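Local coordinates for endoglucanase (Clostridium thermocellum, PDB 2C26), which binds carbohydrate through a beta-sandwich module and carries a PKD domain, as one piece of a longer protein that is probably a family 9 cellulase, at the interface of chains A and B. Coordinates in Å, arbitrary orientation; residue numbers count along the deposited sequence, not the author numbering. Chains: chain A/B, Endoglucanase.

The interface of chains A and B. Residues chain A 85-87; chain B 193-195.
A:Ser86 and A:Phe87 lie alongside B:Glu194 and B:Val195 as a short parallel beta pairing between two copies of the protein. The A strand, 84-93, belongs to the PKD domain, an immunoglobulin-like beta-sandwich. The B strand, 194-199, probably belongs to the carbohydrate-binding module. Two backbone bonds from A:Ser86 join the strands. N of A:Ser86 donates to the carbonyl O of B:Ser193 at 2.9 Å, nearly straight, with 164° at the hydrogen. O of A:Ser86 accepts the N of B:Val195 at 3.1 Å.

The side chain of A:Ser86 leans towards the partner strand. From CB, chi1 of 75° puts OG between the backbone N and the carbonyl carbon. OG of A:Ser86 then lies beside the aliphatic stem of B:Glu194, with the CG methylene of B:Glu194 at 3.6 Å. The hydroxyl OG of A:Ser86 also meets the O of water 1 at 2.7 Å. The O of that water reaches the carbonyl O of B:Val195 at 2.9 Å. The water thus joins the hydroxyl to the carbonyl of the residue whose N is already bonded to the O of A:Ser86. B:Glu194 runs extended beyond CG, and its carboxylate points away from A:Ser86. The contact to this residue is therefore made by its methylenes.

On the other face of the paired strands, A:Phe87 meets B:Val195. CG of A:Phe87 is anti to the backbone N (chi1 -174°), and the CD2 and CE2 atoms of the ring come near the CG1 methyl. CD2 of A:Phe87 lies 3.7 Å from CG1 of B:Val195. CE2 of A:Phe87 lies 3.8 Å from CG1 of B:Val195, and the two side chains cross at a slant. A:Ser85 adds a light contact through CA, with CB a little farther off, near the carbonyl O of B:Ser193. The whole interface is two-fold symmetric, and this pairing recurs with the chains exchanged. It may be a crystal contact and not a biological dimer.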
ATOM      1  N   SER A  85     -22.320  26.751  -4.451  1.00 36.20           N
ATOM      2  CA  SER A  85     -21.361  25.765  -4.932  1.00 35.91           C
ATOM      3  C   SER A  85     -20.973  24.904  -3.745  1.00 35.65           C
ATOM      4  O   SER A  85     -21.042  25.351  -2.588  1.00 35.42           O
ATOM      5  CB  SER A  85     -20.087  26.443  -5.464  1.00 36.45           C
ATOM      6  OG  SER A  85     -20.363  27.317  -6.555  1.00 37.19           O
ATOM      7  N   SER A  86     -20.543  23.679  -4.021  1.00 35.01           N
ATOM      8  CA  SER A  86     -20.129  22.792  -2.946  1.00 34.37           C
ATOM      9  C   SER A  86     -18.745  22.179  -3.166  1.00 33.90           C
ATOM     10  O   SER A  86     -18.262  22.069  -4.295  1.00 33.45           O
ATOM     11  CB  SER A  86     -21.184  21.701  -2.690  1.00 33.73           C
ATOM     12  OG  SER A  86     -21.154  20.711  -3.705  1.00 35.09           O
ATOM     13  N   PHE A  87     -18.130  21.778  -2.059  1.00 33.45           N
ATOM     14  CA  PHE A  87     -16.815  21.163  -2.057  1.00 33.46           C
ATOM     15  C   PHE A  87     -16.846  20.102  -0.980  1.00 33.56           C
ATOM     16  O   PHE A  87     -17.183  20.395   0.168  1.00 34.10           O
ATOM     17  CB  PHE A  87     -15.735  22.209  -1.751  1.00 32.86           C
ATOM     18  CG  PHE A  87     -14.331  21.680  -1.861  1.00 32.70           C
ATOM     19  CD1 PHE A  87     -13.685  21.139  -0.754  1.00 32.13           C
ATOM     20  CD2 PHE A  87     -13.657  21.710  -3.081  1.00 31.30           C
ATOM     21  CE1 PHE A  87     -12.376  20.651  -0.865  1.00 32.62           C
ATOM     22  CE2 PHE A  87     -12.374  21.227  -3.200  1.00 30.96           C
ATOM     23  CZ  PHE A  87     -11.721  20.700  -2.093  1.00 31.91           C
TER
ATOM     24  N   SER B 193     -19.958  23.122 -10.301  1.00 34.19           N
ATOM     25  CA  SER B 193     -20.747  23.573  -9.141  1.00 34.34           C
ATOM     26  C   SER B 193     -20.604  22.635  -7.945  1.00 34.60           C
ATOM     27  O   SER B 193     -20.894  23.022  -6.815  1.00 34.72           O
ATOM     28  CB  SER B 193     -22.229  23.726  -9.514  1.00 34.39           C
ATOM     29  OG  SER B 193     -22.811  22.464  -9.803  1.00 34.09           O
ATOM     30  N   GLU B 194     -20.182  21.399  -8.200  1.00 34.73           N
ATOM     31  CA  GLU B 194     -19.958  20.423  -7.139  1.00 35.42           C
ATOM     32  C   GLU B 194     -18.647  19.731  -7.398  1.00 35.69           C
ATOM     33  O   GLU B 194     -18.446  19.166  -8.484  1.00 36.45           O
ATOM     34  CB  GLU B 194     -21.068  19.371  -7.083  1.00 34.90           C
ATOM     35  CG  GLU B 194     -22.456  19.931  -6.984  1.00 36.00           C
ATOM     36  CD  GLU B 194     -23.531  18.856  -6.977  1.00 37.26           C
ATOM     37  OE1 GLU B 194     -23.290  17.755  -6.464  1.00 42.25           O
ATOM     38  OE2 GLU B 194     -24.633  19.121  -7.476  1.00 42.78           O
ATOM     39  N   VAL B 195     -17.762  19.787  -6.404  1.00 35.45           N
ATOM     40  CA  VAL B 195     -16.418  19.232  -6.475  1.00 35.16           C
ATOM     41  C   VAL B 195     -16.200  18.230  -5.333  1.00 36.02           C
ATOM     42  O   VAL B 195     -16.609  18.484  -4.198  1.00 35.87           O
ATOM     43  CB  VAL B 195     -15.353  20.373  -6.409  1.00 35.34           C
ATOM     44  CG1 VAL B 195     -13.960  19.816  -6.299  1.00 34.11           C
ATOM     45  CG2 VAL B 195     -15.460  21.302  -7.643  1.00 34.03           C
TER
HETATM   46  O   HOH W   1     -19.373  18.726  -3.308  1.00 31.96           O